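Local coordinates for MUTM (fpg) protein (Thermus thermophilus, PDB 1EE8) that belongs to the MutM (Fpg) family, combining a beta-rich N-terminal domain with a helical H2TH domain and a zinc-binding finger, at residues L3-T8 against G205-S210; R23-R28 against A84-E89; E128-P133 against R189-L194. All blocks are in the same frame, centred on the assembly; numbering follows the deposited sequence.

Overall arrangement
Contact 1 closes a long loop of the chain; within it contact 2 closes before contact 3 opens. Contact 1 sits near the middle, its centre about 8 Å from that of the chain, where helix 3-17 meets the loop after helix 184-203. Its centre is about 24 Å from that of contact 2 and 21 Å from that of contact 3. Contact 2 pairs neighbouring strands 21-26 and 82-88 of the N-terminal sheet. Contact 3 joins the start of helix 132-140 to helix 184-203. Contacts 2 and 3, about 39 Å apart between centres and on opposite sides of the chain's centre, lie each within one domain, whereas contact 1 ties the N-terminal and H2TH domains together.

Contact 1: residues L3-T8 against G205-S210; sequences LPEVET and GGSTLS
Glu-5 and Ser-207 make the polar link between helix 3-17 and the loop that follows helix 184-203. The backbone N of Ser-207 donates to Glu-5 OE1 at 2.6 Å, using the anti lone pair of the oxygen, with an N-H...O angle of 156°. A bend at chi2 (65°) swings CD of Glu-5 round toward the loop. The same oxygen also bonds Tyr-163 OH, while OE2 is taken by the backbone N of Glu-2, and Ser-207 OG pairs with Tyr-163 and His-228, so the carboxylate and the serine belong to one buried polar network.

A second hydrogen bond, within the helix, sets the hydroxyl of Thr-8: OG1 donates to Pro-4 O at 2.8 Å, and the backbone N of Thr-8 reaches the same oxygen from the other face of its carbonyl plane.

The remaining contacts are van der Waals. Thr-8 OG1 rests 3.3 Å from Gly-205 C, and Pro-4 CB lies loosely against Gly-206 CA (4.3 Å). With no side chain at Gly-206, the loop runs close to the helix, bringing Gly-206 CA to 4.4 Å from Glu-5 CA.

Gly-205, at positive phi, is the C-prime residue of a Schellman motif ending helix 184-203, with Gly-206 N bonded to Ala-201 O; the loop leaving this helix end is where helix 3-17 of the N-terminal domain packs on the H2TH domain.

Contact 2: residues R23-R28 against A84-E89; sequences RQVVHR and AALVLE
Strand residues 23-26 and 84-88 pair edge to edge, Val-25 beside Leu-86, in an antiparallel ladder with a classic beta bulge, inside the N-terminal beta-sheet of the MutM (Fpg) fold. The two strand axes run at 175° to each other. Strand 82-88 is bonded on its other side to strand 92-96, through Ala-84 with Phe-95 and Leu-86 with Leu-93.

Val-26 and Ala-85 form a hydrogen-bonded pair, with Val-26 N to Ala-85 O at 2.8 Å and Ala-85 N to Val-26 O at 2.9 Å. Farther along, Val-87 N donates to Gln-24 O. Here the bulge begins: Arg-23 and Gln-24 both face Val-87, and each sends its N to Val-87 O in a weak bond.

On the buried face, Val-25 CG1 meets Leu-86 CD1 at 3.7 Å, the two side chains lying side by side; in this non-hydrogen-bonded pair the CA atoms of Val-25 and Leu-86 are 4.6 Å apart. On the more open face, Val-87 sits between two neighbours, its CG2 touching Val-26 CG2 at 3.8 Å and its CB touching Gln-24 CG.

Arg-23, extended from CG with NE anti to CB (chi3 169°), crosses the side chain of Glu-89, just past the end of strand 82-88, at about a right angle. Their charged groups do not touch; Glu-89 OE1 bonds Thr-21 instead. Glu-89 CA lies over the centre of the Arg-23 guanidinium, 3.6 Å above its plane.

Contact 3: residues E128-P133 against R189-L194; sequences EAFAFP and RLYRAL
Phe-132 and Tyr-191 mark the closest backbone approach, with their CA atoms 6.8 Å apart. Residues 128-131 form a loop that leads into helix 132-140, with Ala-131 at its N-cap position, while residues 189-194 are a stretch of helix 184-203. No backbone-to-backbone hydrogen bond crosses here; Tyr-191 makes most of the bridge, to side chains and main chain alike.

The Tyr-191 ring meets Phe-132 over one face and Phe-130, displaced, on the other side. CG of Tyr-191 is anti to the backbone N (chi1 174°), which starts the side chain out toward the loop, and at its far end OH donates to the carbonyl O of Phe-130 at 2.7 Å. The acceptor lies in the plane of the tyrosine ring, at its edge, whereas the hydroxyl is tilted from the carbonyl plane. Arg-195 NH1 adds a weak bond to the same OH.

On one side, the Phe-130 ring is nearly parallel to that of Tyr-191 (29°) but slid so far that the two barely overlap. Tyr-191 CE1 sits over one face of Phe-130, toward its rim, 3.6 Å from CE1 of that ring. Beyond it, Phe-130 CZ reaches Leu-194 CD2 at 4.4 Å.

On the opposite side, Phe-132 CB stands over the centre of the tyrosine ring in a CH-pi contact, 4.2 Å from the centroid. Its ring turns an edge to the same face, T-shaped at 81°, and CD2 touches Tyr-191 CB. Phe-132 also meets the ring of Phe-136.

The result is an aromatic cluster at the start of helix 132-140, joining two helices of the H2TH domain.

Contact 1: residues L3-T8 against G205-S210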
loop_
_atom_site.group_PDB
_atom_site.type_symbol
_atom_site.label_atom_id
_atom_site.label_comp_id
_atom_site.label_asym_id
_atom_site.label_seq_id
_atom_site.Cartn_x
_atom_site.Cartn_y
_atom_site.Cartn_z
ATOM N N LEU A 3 -3.377 -22.357 -17.894
ATOM C CA LEU A 3 -3.659 -23.068 -16.647
ATOM C C LEU A 3 -2.584 -24.082 -16.239
ATOM O O LEU A 3 -2.125 -24.081 -15.099
ATOM C CB LEU A 3 -5.030 -23.760 -16.729
ATOM C CG LEU A 3 -5.540 -24.468 -15.460
ATOM C CD1 LEU A 3 -7.043 -24.634 -15.537
ATOM C CD2 LEU A 3 -4.855 -25.830 -15.292
ATOM N N PRO A 4 -2.160 -24.953 -17.168
ATOM C CA PRO A 4 -1.135 -25.939 -16.798
ATOM C C PRO A 4 0.206 -25.355 -16.335
ATOM O O PRO A 4 0.789 -25.837 -15.368
ATOM C CB PRO A 4 -1.001 -26.789 -18.063
ATOM C CG PRO A 4 -2.389 -26.709 -18.672
ATOM C CD PRO A 4 -2.711 -25.240 -18.505
ATOM N N GLU A 5 0.697 -24.329 -17.024
ATOM C CA GLU A 5 1.963 -23.705 -16.645
ATOM C C GLU A 5 1.839 -22.946 -15.319
ATOM O O GLU A 5 2.733 -23.006 -14.472
ATOM C CB GLU A 5 2.441 -22.728 -17.731
ATOM C CG GLU A 5 2.817 -23.393 -19.055
ATOM C CD GLU A 5 1.629 -24.046 -19.745
ATOM O OE1 GLU A 5 1.795 -25.161 -20.286
ATOM O OE2 GLU A 5 0.535 -23.438 -19.758
ATOM N N VAL A 6 0.733 -22.229 -15.148
ATOM C CA VAL A 6 0.521 -21.457 -13.932
ATOM C C VAL A 6 0.355 -22.386 -12.737
ATOM O O VAL A 6 0.890 -22.120 -11.660
ATOM C CB VAL A 6 -0.712 -20.541 -14.073
ATOM C CG1 VAL A 6 -0.907 -19.719 -12.805
ATOM C CG2 VAL A 6 -0.522 -19.620 -15.279
ATOM N N GLU A 7 -0.368 -23.485 -12.932
ATOM C CA GLU A 7 -0.578 -24.450 -11.858
ATOM C C GLU A 7 0.758 -25.071 -11.476
ATOM O O GLU A 7 1.046 -25.268 -10.296
ATOM C CB GLU A 7 -1.554 -25.538 -12.305
ATOM C CG GLU A 7 -1.900 -26.574 -11.233
ATOM C CD GLU A 7 -2.486 -25.963 -9.958
ATOM O OE1 GLU A 7 -3.348 -25.066 -10.053
ATOM O OE2 GLU A 7 -2.089 -26.396 -8.856
ATOM N N THR A 8 1.582 -25.377 -12.473
ATOM C CA THR A 8 2.888 -25.952 -12.192
ATOM C C THR A 8 3.716 -24.963 -11.375
ATOM O O THR A 8 4.462 -25.353 -10.486
ATOM C CB THR A 8 3.639 -26.306 -13.490
ATOM O OG1 THR A 8 2.899 -27.304 -14.202
ATOM C CG2 THR A 8 5.025 -26.851 -13.176
ATOM N N GLY A 205 3.974 -30.977 -16.048
ATOM C CA GLY A 205 4.555 -29.675 -15.752
ATOM C C GLY A 205 4.445 -28.564 -16.783
ATOM O O GLY A 205 5.338 -27.715 -16.875
ATOM N N GLY A 206 3.362 -28.548 -17.555
ATOM C CA GLY A 206 3.197 -27.502 -18.548
ATOM C C GLY A 206 3.941 -27.751 -19.851
ATOM O O GLY A 206 4.656 -28.749 -19.996
ATOM N N SER A 207 3.784 -26.828 -20.796
ATOM C CA SER A 207 4.407 -26.952 -22.111
ATOM C C SER A 207 5.495 -25.934 -22.424
ATOM O O SER A 207 5.278 -24.720 -22.350
ATOM C CB SER A 207 3.341 -26.862 -23.207
ATOM O OG SER A 207 2.403 -27.918 -23.105
ATOM N N THR A 208 6.670 -26.437 -22.776
ATOM C CA THR A 208 7.767 -25.567 -23.155
ATOM C C THR A 208 7.842 -25.644 -24.672
ATOM O O THR A 208 8.228 -26.666 -25.235
ATOM C CB THR A 208 9.096 -26.025 -22.539
ATOM O OG1 THR A 208 9.027 -25.880 -21.115
ATOM C CG2 THR A 208 10.248 -25.184 -23.079
ATOM N N LEU A 209 7.447 -24.557 -25.321
ATOM C CA LEU A 209 7.429 -24.479 -26.772
ATOM C C LEU A 209 8.817 -24.373 -27.393
ATOM O O LEU A 209 9.835 -24.642 -26.744
ATOM C CB LEU A 209 6.571 -23.285 -27.209
ATOM C CG LEU A 209 5.162 -23.230 -26.604
ATOM C CD1 LEU A 209 4.411 -22.027 -27.158
ATOM C CD2 LEU A 209 4.416 -24.515 -26.919
ATOM N N SER A 210 8.847 -23.978 -28.662
ATOM C CA SER A 210 10.096 -23.841 -29.396
ATOM C C SER A 210 10.881 -22.640 -28.888
ATOM O O SER A 210 12.096 -22.714 -28.705
ATOM C CB SER A 210 9.807 -23.680 -30.890
ATOM O OG SER A 210 11.008 -23.652 -31.636
#

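Contact 2: residues R23-R28 against A84-E89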
loop_
_atom_site.group_PDB
_atom_site.type_symbol
_atom_site.label_atom_id
_atom_site.label_comp_id
_atom_site.label_asym_id
_atom_site.label_seq_id
_atom_site.Cartn_x
_atom_site.Cartn_y
_atom_site.Cartn_z
ATOM N N ARG A 23 9.396 -9.892 2.536
ATOM C CA ARG A 23 9.991 -8.645 3.019
ATOM C C ARG A 23 9.799 -7.471 2.067
ATOM O O ARG A 23 9.524 -6.349 2.491
ATOM C CB ARG A 23 11.484 -8.842 3.281
ATOM C CG ARG A 23 11.792 -9.850 4.384
ATOM C CD ARG A 23 13.293 -10.041 4.544
ATOM N NE ARG A 23 13.627 -10.805 5.746
ATOM C CZ ARG A 23 14.838 -11.285 6.021
ATOM N NH1 ARG A 23 15.845 -11.087 5.177
ATOM N NH2 ARG A 23 15.042 -11.963 7.142
ATOM N N GLN A 24 9.950 -7.721 0.774
ATOM C CA GLN A 24 9.776 -6.646 -0.182
ATOM C C GLN A 24 9.545 -7.120 -1.604
ATOM O O GLN A 24 9.888 -8.239 -1.965
ATOM C CB GLN A 24 10.985 -5.700 -0.132
ATOM C CG GLN A 24 12.296 -6.346 0.331
ATOM C CD GLN A 24 13.472 -5.361 0.368
ATOM O OE1 GLN A 24 14.587 -5.725 0.751
ATOM N NE2 GLN A 24 13.226 -4.119 -0.035
ATOM N N VAL A 25 8.920 -6.250 -2.391
ATOM C CA VAL A 25 8.654 -6.505 -3.793
ATOM C C VAL A 25 9.435 -5.392 -4.452
ATOM O O VAL A 25 9.034 -4.224 -4.423
ATOM C CB VAL A 25 7.165 -6.354 -4.151
ATOM C CG1 VAL A 25 6.948 -6.738 -5.613
ATOM C CG2 VAL A 25 6.322 -7.230 -3.242
ATOM N N VAL A 26 10.560 -5.762 -5.037
ATOM C CA VAL A 26 11.443 -4.795 -5.650
ATOM C C VAL A 26 11.222 -4.607 -7.141
ATOM O O VAL A 26 11.179 -5.566 -7.904
ATOM C CB VAL A 26 12.916 -5.199 -5.398
ATOM C CG1 VAL A 26 13.862 -4.076 -5.820
ATOM C CG2 VAL A 26 13.103 -5.534 -3.925
ATOM N N HIS A 27 11.088 -3.350 -7.543
ATOM C CA HIS A 27 10.912 -3.008 -8.945
ATOM C C HIS A 27 10.902 -1.491 -9.078
ATOM O O HIS A 27 10.937 -0.765 -8.083
ATOM C CB HIS A 27 9.583 -3.555 -9.488
ATOM C CG HIS A 27 8.386 -2.790 -9.019
ATOM N ND1 HIS A 27 7.632 -3.175 -7.929
ATOM C CD2 HIS A 27 7.845 -1.628 -9.457
ATOM C CE1 HIS A 27 6.681 -2.282 -7.716
ATOM N NE2 HIS A 27 6.789 -1.332 -8.630
ATOM N N ARG A 28 10.877 -1.021 -10.319
ATOM C CA ARG A 28 10.794 0.403 -10.573
ATOM C C ARG A 28 9.878 0.631 -11.773
ATOM O O ARG A 28 10.214 1.331 -12.730
ATOM C CB ARG A 28 12.181 1.022 -10.785
ATOM C CG ARG A 28 13.002 0.505 -11.938
ATOM C CD ARG A 28 14.428 1.048 -11.769
ATOM N NE ARG A 28 15.271 0.961 -12.959
ATOM C CZ ARG A 28 15.441 -0.129 -13.697
ATOM N NH1 ARG A 28 14.814 -1.257 -13.385
ATOM N NH2 ARG A 28 16.250 -0.093 -14.749
ATOM N N ALA A 84 11.094 -7.682 -11.602
ATOM C CA ALA A 84 10.795 -7.469 -10.192
ATOM C C ALA A 84 11.316 -8.640 -9.384
ATOM O O ALA A 84 11.609 -9.694 -9.931
ATOM C CB ALA A 84 9.299 -7.323 -9.987
ATOM N N ALA A 85 11.435 -8.447 -8.079
ATOM C CA ALA A 85 11.906 -9.524 -7.224
ATOM C C ALA A 85 11.100 -9.543 -5.938
ATOM O O ALA A 85 10.870 -8.498 -5.333
ATOM C CB ALA A 85 13.393 -9.337 -6.908
ATOM N N LEU A 86 10.655 -10.734 -5.547
ATOM C CA LEU A 86 9.915 -10.918 -4.313
ATOM C C LEU A 86 10.979 -11.411 -3.346
ATOM O O LEU A 86 11.410 -12.563 -3.422
ATOM C CB LEU A 86 8.829 -11.986 -4.480
ATOM C CG LEU A 86 7.437 -11.546 -4.939
ATOM C CD1 LEU A 86 7.543 -10.414 -5.927
ATOM C CD2 LEU A 86 6.688 -12.734 -5.535
ATOM N N VAL A 87 11.421 -10.525 -2.464
ATOM C CA VAL A 87 12.455 -10.856 -1.498
ATOM C C VAL A 87 11.846 -11.470 -0.243
ATOM O O VAL A 87 11.189 -10.781 0.532
ATOM C CB VAL A 87 13.247 -9.596 -1.117
ATOM C CG1 VAL A 87 14.330 -9.934 -0.115
ATOM C CG2 VAL A 87 13.845 -8.971 -2.380
ATOM N N LEU A 88 12.056 -12.772 -0.071
ATOM C CA LEU A 88 11.552 -13.501 1.090
ATOM C C LEU A 88 12.664 -13.623 2.117
ATOM O O LEU A 88 13.831 -13.377 1.813
ATOM C CB LEU A 88 11.087 -14.898 0.686
ATOM C CG LEU A 88 9.734 -15.037 -0.016
ATOM C CD1 LEU A 88 9.457 -13.861 -0.927
ATOM C CD2 LEU A 88 9.739 -16.340 -0.785
ATOM N N GLU A 89 12.315 -14.011 3.333
ATOM C CA GLU A 89 13.333 -14.130 4.359
ATOM C C GLU A 89 14.320 -15.237 4.003
ATOM O O GLU A 89 15.525 -15.083 4.194
ATOM C CB GLU A 89 12.690 -14.384 5.735
ATOM C CG GLU A 89 12.098 -15.770 5.951
ATOM C CD GLU A 89 11.400 -15.907 7.302
ATOM O OE1 GLU A 89 10.296 -15.338 7.470
ATOM O OE2 GLU A 89 11.957 -16.578 8.200
#

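Contact 3: residues E128-P133 against R189-L194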
loop_
_atom_site.group_PDB
_atom_site.type_symbol
_atom_site.label_atom_id
_atom_site.label_comp_id
_atom_site.label_asym_id
_atom_site.label_seq_id
_atom_site.Cartn_x
_atom_site.Cartn_y
_atom_site.Cartn_z
ATOM N N GLU A 128 -14.846 -29.902 -9.509
ATOM C CA GLU A 128 -16.180 -30.485 -9.494
ATOM C C GLU A 128 -17.185 -29.451 -9.987
ATOM O O GLU A 128 -18.278 -29.794 -10.440
ATOM C CB GLU A 128 -16.527 -30.913 -8.068
ATOM C CG GLU A 128 -15.521 -31.891 -7.467
ATOM C CD GLU A 128 -15.076 -31.507 -6.062
ATOM O OE1 GLU A 128 -14.271 -32.260 -5.470
ATOM O OE2 GLU A 128 -15.526 -30.454 -5.553
ATOM N N ALA A 129 -16.793 -28.182 -9.907
ATOM C CA ALA A 129 -17.647 -27.076 -10.327
ATOM C C ALA A 129 -17.782 -26.973 -11.846
ATOM O O ALA A 129 -18.756 -26.413 -12.350
ATOM C CB ALA A 129 -17.108 -25.767 -9.757
ATOM N N PHE A 130 -16.800 -27.492 -12.577
ATOM C CA PHE A 130 -16.861 -27.457 -14.035
ATOM C C PHE A 130 -17.803 -28.589 -14.447
ATOM O O PHE A 130 -17.395 -29.756 -14.494
ATOM C CB PHE A 130 -15.470 -27.684 -14.633
ATOM C CG PHE A 130 -15.421 -27.549 -16.131
ATOM C CD1 PHE A 130 -14.752 -28.489 -16.906
ATOM C CD2 PHE A 130 -16.041 -26.479 -16.767
ATOM C CE1 PHE A 130 -14.703 -28.366 -18.290
ATOM C CE2 PHE A 130 -15.997 -26.350 -18.147
ATOM C CZ PHE A 130 -15.328 -27.295 -18.912
ATOM N N ALA A 131 -19.057 -28.237 -14.737
ATOM C CA ALA A 131 -20.083 -29.215 -15.106
ATOM C C ALA A 131 -20.544 -29.125 -16.557
ATOM O O ALA A 131 -20.597 -28.043 -17.144
ATOM C CB ALA A 131 -21.284 -29.069 -14.176
ATOM N N PHE A 132 -20.908 -30.275 -17.119
ATOM C CA PHE A 132 -21.339 -30.353 -18.509
ATOM C C PHE A 132 -22.599 -29.555 -18.867
ATOM O O PHE A 132 -22.647 -28.899 -19.912
ATOM C CB PHE A 132 -21.515 -31.823 -18.915
ATOM C CG PHE A 132 -21.900 -32.004 -20.351
ATOM C CD1 PHE A 132 -23.217 -32.285 -20.700
ATOM C CD2 PHE A 132 -20.960 -31.827 -21.359
ATOM C CE1 PHE A 132 -23.595 -32.381 -22.033
ATOM C CE2 PHE A 132 -21.326 -31.918 -22.695
ATOM C CZ PHE A 132 -22.645 -32.195 -23.037
ATOM N N PRO A 133 -23.640 -29.604 -18.018
ATOM C CA PRO A 133 -24.859 -28.850 -18.330
ATOM C C PRO A 133 -24.557 -27.381 -18.624
ATOM O O PRO A 133 -24.954 -26.850 -19.665
ATOM C CB PRO A 133 -25.704 -29.036 -17.070
ATOM C CG PRO A 133 -25.321 -30.429 -16.633
ATOM C CD PRO A 133 -23.810 -30.394 -16.787
ATOM N N ARG A 189 -17.636 -34.764 -25.913
ATOM C CA ARG A 189 -16.270 -35.137 -26.281
ATOM C C ARG A 189 -15.314 -33.989 -25.966
ATOM O O ARG A 189 -14.231 -34.198 -25.421
ATOM C CB ARG A 189 -16.167 -35.469 -27.769
ATOM C CG ARG A 189 -16.773 -36.793 -28.168
ATOM C CD ARG A 189 -15.934 -37.454 -29.252
ATOM N NE ARG A 189 -15.808 -36.633 -30.453
ATOM C CZ ARG A 189 -16.766 -36.475 -31.358
ATOM N NH1 ARG A 189 -16.553 -35.707 -32.419
ATOM N NH2 ARG A 189 -17.933 -37.092 -31.208
ATOM N N LEU A 190 -15.728 -32.776 -26.316
ATOM C CA LEU A 190 -14.916 -31.594 -26.069
ATOM C C LEU A 190 -14.748 -31.371 -24.565
ATOM O O LEU A 190 -13.680 -30.961 -24.098
ATOM C CB LEU A 190 -15.567 -30.374 -26.724
ATOM C CG LEU A 190 -14.788 -29.056 -26.649
ATOM C CD1 LEU A 190 -13.352 -29.282 -27.098
ATOM C CD2 LEU A 190 -15.465 -28.013 -27.519
ATOM N N TYR A 191 -15.806 -31.657 -23.810
ATOM C CA TYR A 191 -15.792 -31.506 -22.355
ATOM C C TYR A 191 -14.753 -32.431 -21.745
ATOM O O TYR A 191 -13.945 -32.019 -20.919
ATOM C CB TYR A 191 -17.173 -31.845 -21.778
ATOM C CG TYR A 191 -17.247 -31.855 -20.262
ATOM C CD1 TYR A 191 -17.340 -30.666 -19.536
ATOM C CD2 TYR A 191 -17.217 -33.055 -19.555
ATOM C CE1 TYR A 191 -17.402 -30.673 -18.142
ATOM C CE2 TYR A 191 -17.278 -33.077 -18.166
ATOM C CZ TYR A 191 -17.372 -31.881 -17.464
ATOM O OH TYR A 191 -17.448 -31.898 -16.088
ATOM N N ARG A 192 -14.780 -33.688 -22.166
ATOM C CA ARG A 192 -13.861 -34.696 -21.659
ATOM C C ARG A 192 -12.420 -34.458 -22.126
ATOM O O ARG A 192 -11.468 -34.562 -21.341
ATOM C CB ARG A 192 -14.348 -36.075 -22.113
ATOM C CG ARG A 192 -13.525 -37.246 -21.625
ATOM C CD ARG A 192 -14.158 -38.557 -22.089
ATOM N NE ARG A 192 -13.234 -39.683 -21.990
ATOM C CZ ARG A 192 -13.519 -40.916 -22.393
ATOM N NH1 ARG A 192 -14.709 -41.179 -22.921
ATOM N NH2 ARG A 192 -12.619 -41.884 -22.269
ATOM N N ALA A 193 -12.262 -34.143 -23.407
ATOM C CA ALA A 193 -10.934 -33.898 -23.964
ATOM C C ALA A 193 -10.253 -32.717 -23.269
ATOM O O ALA A 193 -9.075 -32.774 -22.917
ATOM C CB ALA A 193 -11.044 -33.627 -25.457
ATOM N N LEU A 194 -11.008 -31.644 -23.076
ATOM C CA LEU A 194 -10.480 -30.451 -22.431
ATOM C C LEU A 194 -9.941 -30.768 -21.037
ATOM O O LEU A 194 -8.845 -30.345 -20.675
ATOM C CB LEU A 194 -11.581 -29.395 -22.336
ATOM C CG LEU A 194 -11.186 -27.974 -21.950
ATOM C CD1 LEU A 194 -10.030 -27.492 -22.818
ATOM C CD2 LEU A 194 -12.399 -27.065 -22.130
#